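Sporulation-control protein spo0M (Bacillus subtilis, PDB 5CL2) controls the expression of spo0A and is required for the cell to pass the morphological stage 0 of sporulation. Local coordinates at residues I15-A20 and E26-V31; G75-Q80 and H85-T90. All coordinates share one frame; numbering follows the deposited sequence.

Contact 1 of 2, residues I15-A20 and E26-V31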
loop_
_atom_site.group_PDB
_atom_site.type_symbol
_atom_site.label_atom_id
_atom_site.label_comp_id
_atom_site.label_asym_id
_atom_site.label_seq_id
_atom_site.Cartn_x
_atom_site.Cartn_y
_atom_site.Cartn_z
ATOM N N ILE A 15 -13.484 25.766 -1.450
ATOM C CA ILE A 15 -13.299 26.339 -0.124
ATOM C C ILE A 15 -13.491 25.241 0.912
ATOM O O ILE A 15 -14.566 24.643 1.009
ATOM C CB ILE A 15 -14.300 27.530 0.127
ATOM C CG1 ILE A 15 -14.202 28.565 -0.996
ATOM C CG2 ILE A 15 -14.073 28.185 1.491
ATOM C CD1 ILE A 15 -15.340 29.591 -0.997
ATOM N N LEU A 16 -12.417 24.924 1.629
ATOM C CA LEU A 16 -12.451 23.970 2.726
ATOM C C LEU A 16 -12.929 24.650 3.993
ATOM O O LEU A 16 -12.763 25.852 4.127
ATOM C CB LEU A 16 -11.066 23.364 2.943
ATOM C CG LEU A 16 -10.361 22.982 1.643
ATOM C CD1 LEU A 16 -8.890 22.724 1.923
ATOM C CD2 LEU A 16 -11.032 21.789 0.956
ATOM N N GLU A 17 -13.488 23.906 4.940
ATOM C CA GLU A 17 -13.933 24.559 6.164
ATOM C C GLU A 17 -12.749 24.864 7.075
ATOM O O GLU A 17 -12.765 25.883 7.770
ATOM C CB GLU A 17 -14.945 23.696 6.923
ATOM C CG GLU A 17 -16.277 23.493 6.244
ATOM C CD GLU A 17 -17.168 22.536 7.032
ATOM O OE1 GLU A 17 -16.756 22.121 8.147
ATOM O OE2 GLU A 17 -18.297 22.240 6.564
ATOM N N LYS A 18 -11.709 24.025 7.026
ATOM C CA LYS A 18 -10.457 24.273 7.754
ATOM C C LYS A 18 -9.258 24.210 6.810
ATOM O O LYS A 18 -9.334 23.616 5.734
ATOM C CB LYS A 18 -10.242 23.246 8.868
ATOM C CG LYS A 18 -11.471 22.835 9.648
ATOM C CD LYS A 18 -11.056 22.175 10.950
ATOM C CE LYS A 18 -11.186 20.656 10.840
ATOM N NZ LYS A 18 -11.411 19.950 12.135
ATOM N N ASP A 19 -8.164 24.855 7.197
ATOM C CA ASP A 19 -6.892 24.715 6.497
ATOM C C ASP A 19 -5.988 23.618 7.135
ATOM O O ASP A 19 -4.964 23.231 6.555
ATOM C CB ASP A 19 -6.198 26.090 6.383
ATOM C CG ASP A 19 -5.558 26.553 7.673
ATOM O OD1 ASP A 19 -6.086 26.248 8.763
ATOM O OD2 ASP A 19 -4.546 27.277 7.580
ATOM N N ALA A 20 -6.345 23.134 8.329
ATOM C CA ALA A 20 -5.477 22.182 9.049
ATOM C C ALA A 20 -6.211 20.923 9.507
ATOM O O ALA A 20 -7.274 20.980 10.123
ATOM C CB ALA A 20 -4.828 22.857 10.256
ATOM N N GLU A 26 -11.861 13.954 8.883
ATOM C CA GLU A 26 -12.662 14.223 7.694
ATOM C C GLU A 26 -12.487 15.648 7.204
ATOM O O GLU A 26 -12.661 16.598 7.961
ATOM C CB GLU A 26 -14.137 13.995 7.978
ATOM C CG GLU A 26 -14.710 12.731 7.380
ATOM C CD GLU A 26 -16.210 12.839 7.285
ATOM O OE1 GLU A 26 -16.702 13.989 7.334
ATOM O OE2 GLU A 26 -16.899 11.800 7.176
ATOM N N VAL A 27 -12.116 15.792 5.940
ATOM C CA VAL A 27 -12.075 17.092 5.283
ATOM C C VAL A 27 -13.445 17.409 4.658
ATOM O O VAL A 27 -14.012 16.591 3.916
ATOM C CB VAL A 27 -10.976 17.154 4.201
ATOM C CG1 VAL A 27 -10.919 18.553 3.560
ATOM C CG2 VAL A 27 -9.620 16.771 4.788
ATOM N N GLN A 28 -13.989 18.578 4.988
ATOM C CA GLN A 28 -15.247 19.014 4.387
ATOM C C GLN A 28 -15.092 20.327 3.650
ATOM O O GLN A 28 -14.301 21.191 4.029
ATOM C CB GLN A 28 -16.330 19.158 5.441
ATOM C CG GLN A 28 -16.209 18.193 6.591
ATOM C CD GLN A 28 -17.387 18.293 7.524
ATOM O OE1 GLN A 28 -18.388 18.921 7.191
ATOM N NE2 GLN A 28 -17.284 17.674 8.695
ATOM N N GLY A 29 -15.869 20.496 2.594
ATOM C CA GLY A 29 -15.805 21.766 1.896
ATOM C C GLY A 29 -16.842 21.873 0.816
ATOM O O GLY A 29 -17.774 21.071 0.737
ATOM N N THR A 30 -16.673 22.882 -0.021
ATOM C CA THR A 30 -17.588 23.110 -1.111
ATOM C C THR A 30 -16.807 23.508 -2.338
ATOM O O THR A 30 -15.899 24.316 -2.251
ATOM C CB THR A 30 -18.612 24.206 -0.747
ATOM O OG1 THR A 30 -19.400 23.763 0.365
ATOM C CG2 THR A 30 -19.523 24.529 -1.924
ATOM N N VAL A 31 -17.142 22.918 -3.475
ATOM C CA VAL A 31 -16.659 23.415 -4.760
ATOM C C VAL A 31 -17.688 24.424 -5.343
ATOM O O VAL A 31 -18.826 24.061 -5.611
ATOM C CB VAL A 31 -16.452 22.269 -5.765
ATOM C CG1 VAL A 31 -15.893 22.798 -7.079
ATOM C CG2 VAL A 31 -15.527 21.179 -5.175
#

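Contact 2 of 2, residues G75-Q80 and H85-T90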
loop_
_atom_site.group_PDB
_atom_site.type_symbol
_atom_site.label_atom_id
_atom_site.label_comp_id
_atom_site.label_asym_id
_atom_site.label_seq_id
_atom_site.Cartn_x
_atom_site.Cartn_y
_atom_site.Cartn_z
ATOM N N GLY A 75 -20.561 14.518 -11.390
ATOM C CA GLY A 75 -20.519 14.098 -12.769
ATOM C C GLY A 75 -20.985 15.230 -13.667
ATOM O O GLY A 75 -21.109 16.377 -13.241
ATOM N N SER A 76 -21.228 14.882 -14.924
ATOM C CA SER A 76 -21.550 15.807 -15.982
ATOM C C SER A 76 -22.815 16.674 -15.752
ATOM O O SER A 76 -23.800 16.219 -15.161
ATOM C CB SER A 76 -21.659 15.011 -17.283
ATOM O OG SER A 76 -22.821 14.207 -17.275
ATOM N N PHE A 77 -22.715 17.949 -16.138
ATOM C CA PHE A 77 -23.853 18.874 -16.152
ATOM C C PHE A 77 -23.541 20.050 -17.074
ATOM O O PHE A 77 -22.386 20.313 -17.368
ATOM C CB PHE A 77 -24.188 19.378 -14.740
ATOM C CG PHE A 77 -23.149 20.317 -14.151
ATOM C CD1 PHE A 77 -22.006 19.812 -13.514
ATOM C CD2 PHE A 77 -23.340 21.695 -14.182
ATOM C CE1 PHE A 77 -21.058 20.666 -12.954
ATOM C CE2 PHE A 77 -22.394 22.553 -13.630
ATOM C CZ PHE A 77 -21.242 22.028 -13.011
ATOM N N THR A 78 -24.560 20.762 -17.529
ATOM C CA THR A 78 -24.324 21.967 -18.321
ATOM C C THR A 78 -24.526 23.195 -17.453
ATOM O O THR A 78 -25.478 23.274 -16.672
ATOM C CB THR A 78 -25.225 22.015 -19.550
ATOM O OG1 THR A 78 -24.908 20.899 -20.383
ATOM C CG2 THR A 78 -24.964 23.265 -20.359
ATOM N N ILE A 79 -23.586 24.125 -17.546
ATOM C CA ILE A 79 -23.665 25.330 -16.754
ATOM C C ILE A 79 -23.973 26.472 -17.705
ATOM O O ILE A 79 -23.310 26.615 -18.758
ATOM C CB ILE A 79 -22.359 25.574 -15.937
ATOM C CG1 ILE A 79 -22.580 26.648 -14.874
ATOM C CG2 ILE A 79 -21.160 25.853 -16.845
ATOM C CD1 ILE A 79 -21.498 26.728 -13.877
ATOM N N GLN A 80 -24.970 27.287 -17.340
ATOM C CA GLN A 80 -25.381 28.394 -18.204
ATOM C C GLN A 80 -24.564 29.615 -17.847
ATOM O O GLN A 80 -23.921 29.639 -16.785
ATOM C CB GLN A 80 -26.889 28.719 -18.044
ATOM C CG GLN A 80 -27.833 27.570 -18.307
ATOM C CD GLN A 80 -27.693 27.044 -19.714
ATOM O OE1 GLN A 80 -27.650 27.814 -20.680
ATOM N NE2 GLN A 80 -27.558 25.726 -19.840
ATOM N N HIS A 85 -23.151 27.249 -9.110
ATOM C CA HIS A 85 -23.458 25.917 -8.606
ATOM C C HIS A 85 -22.578 25.671 -7.377
ATOM O O HIS A 85 -21.433 26.132 -7.353
ATOM C CB HIS A 85 -23.188 24.868 -9.676
ATOM C CG HIS A 85 -24.133 24.950 -10.840
ATOM N ND1 HIS A 85 -25.044 23.950 -11.118
ATOM C CD2 HIS A 85 -24.258 25.861 -11.812
ATOM C CE1 HIS A 85 -25.714 24.275 -12.211
ATOM N NE2 HIS A 85 -25.253 25.427 -12.659
ATOM N N GLN A 86 -23.105 24.984 -6.363
ATOM C CA GLN A 86 -22.328 24.642 -5.180
ATOM C C GLN A 86 -22.333 23.136 -5.000
ATOM O O GLN A 86 -23.390 22.530 -4.861
ATOM C CB GLN A 86 -22.871 25.309 -3.910
ATOM C CG GLN A 86 -23.078 26.792 -4.027
ATOM C CD GLN A 86 -24.379 27.097 -4.746
ATOM O OE1 GLN A 86 -25.309 26.276 -4.740
ATOM N NE2 GLN A 86 -24.429 28.232 -5.438
ATOM N N PHE A 87 -21.154 22.528 -5.004
ATOM C CA PHE A 87 -21.077 21.111 -4.722
ATOM C C PHE A 87 -20.349 20.873 -3.413
ATOM O O PHE A 87 -19.141 20.929 -3.373
ATOM C CB PHE A 87 -20.383 20.389 -5.877
ATOM C CG PHE A 87 -21.028 20.628 -7.216
ATOM C CD1 PHE A 87 -22.088 19.830 -7.638
ATOM C CD2 PHE A 87 -20.599 21.667 -8.044
ATOM C CE1 PHE A 87 -22.711 20.055 -8.878
ATOM C CE2 PHE A 87 -21.207 21.903 -9.295
ATOM C CZ PHE A 87 -22.272 21.094 -9.711
ATOM N N PRO A 88 -21.091 20.584 -2.337
ATOM C CA PRO A 88 -20.451 20.238 -1.060
ATOM C C PRO A 88 -19.879 18.823 -1.068
ATOM O O PRO A 88 -20.425 17.937 -1.731
ATOM C CB PRO A 88 -21.591 20.366 -0.035
ATOM C CG PRO A 88 -22.862 20.271 -0.837
ATOM C CD PRO A 88 -22.537 20.851 -2.190
ATOM N N PHE A 89 -18.778 18.618 -0.346
ATOM C CA PHE A 89 -18.111 17.320 -0.330
ATOM C C PHE A 89 -17.476 16.996 1.016
ATOM O O PHE A 89 -17.191 17.890 1.836
ATOM C CB PHE A 89 -17.030 17.271 -1.408
ATOM C CG PHE A 89 -15.886 18.232 -1.151
ATOM C CD1 PHE A 89 -14.806 17.861 -0.338
ATOM C CD2 PHE A 89 -15.910 19.521 -1.689
ATOM C CE1 PHE A 89 -13.771 18.752 -0.084
ATOM C CE2 PHE A 89 -14.880 20.418 -1.442
ATOM C CZ PHE A 89 -13.808 20.036 -0.637
ATOM N N THR A 90 -17.201 15.704 1.203
ATOM C CA THR A 90 -16.454 15.235 2.350
ATOM C C THR A 90 -15.578 14.022 1.971
ATOM O O THR A 90 -15.978 13.161 1.169
ATOM C CB THR A 90 -17.420 14.886 3.513
ATOM O OG1 THR A 90 -16.681 14.673 4.719
ATOM C CG2 THR A 90 -18.231 13.647 3.198
#

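Contact 1 of 2, residues I15-A20 and E26-V31
Ile15 and Thr30 form a hydrogen-bonded antiparallel pair, bound in both directions: Ile15 N to Thr30 O at 2.9 Å, with 170° at the hydrogen, and Thr30 N to Ile15 O, also at 2.9 Å. They join the edge strand 11-16 to the central strand 26-34 in the three-stranded sheet of an arrestin-like beta-sandwich. Next comes a non-hydrogen-bonded pair, in which Leu16 CA lies 4.1 Å from Gly29 CA. Gly29 is what permits so close an approach, since a beta carbon on it would fall 2.7 Å from Ile15 O. Past the end of the strand, Glu17 N still donates to Gln28 O at 3.0 Å, so the pairing runs on into the turn.

The side chain of Glu17 is extended beyond CG (chi2 176°) and crosses that of Gln28, the carboxylate and amide planes 47° apart; Glu17 OE2 is 3.8 Å from Gln28 CB. Replacing Gln28 with an alanine here would probably leave the Glu17 carboxylate without the amide it crosses and freer to turn.

Leu16 points to the opposite face of the sheet from Ile15 and Thr30. Beyond the two segments its side chain packs on Phe89 of the neighbouring strand 84-92, whose backbone is hydrogen-bonded to Gly29, and, across the sandwich, on Asp124 and Ile126 of strand 120-128. Asp124 binds the sodium ion together with Thr14 and Asp122, so Leu16 packs directly on a metal ligand. Within the pair of segments, Leu16 reaches Val27 through one methyl of each, CD2 to CG1 at 4.2 Å.

Contact 2 of 2, residues G75-Q80 and H85-T90
The ring of Phe77 has Phe87 CZ over one face and the carbonyl oxygen of Gly75 in its plane at the edge. His85 in turn has Phe77 CE2 over the centre of one imidazole face, 3.9 Å above the plane. These three residues form an aromatic cluster between the two layers of the beta-sandwich, where strand 60-79, at the border of the five-stranded sheet, faces strand 84-92, at the border of the three-stranded one. Neither ring pair is a regular stack: the Phe77 and His85 planes are inclined by 37° and their centroids are 4.9 Å apart, while Phe77 and Phe87 are inclined by 47° with centroids 5.2 Å apart. Phe77 and Phe87 extend toward each other from their two strands, and their closest atoms are Phe77 CE1 and Phe87 CZ at 3.5 Å.

In Phe77, CG sits between the backbone N and the carbonyl carbon (chi1 70°), the sterically crowded setting, and from there the ring reaches both partners.

That the contact joins two layers follows from the backbones. The axes of the short strands 77-79 and 85-90 come no closer than 10.8 Å, too far for direct pairing, and each strand has its own mates: the backbones of Phe77 and Ile79 hydrogen-bond to those of Ile42 and Gln40, whereas those of His85 and Phe87 do so with Val33 and Val31.

Glu83 fixes the rotation of the imidazole by binding His85 NE2 through OE1, and its charge might favour a protonated ring. Ile42 and Val33 add aliphatic packing round Ile79. Ile79 itself lies alongside His85, running the other way, and sets both CG1 and CD1 3.6 Å from His85 CD2.

Contact 1 and contact 2 follow one another along the chain: contact 1 is complete before the chain reaches contact 2, and their centres are 16 Å apart in the same arrestin-like domain. They meet in the three-stranded sheet, where 26-31 and 85-90 lie on neighbouring strands. Val31 N approaches Phe87 O at 2.8 Å and Gly29 O approaches Phe89 N at 2.9 Å, both probable hydrogen bonds. Contact 1 therefore builds the sheet laterally, beside the sodium site, whereas contact 2 ties the sheet's far strand to the opposing layer. Strand 26-34 connects the two, so the metal-side edge and the aromatic cluster belong to one continuous sandwich.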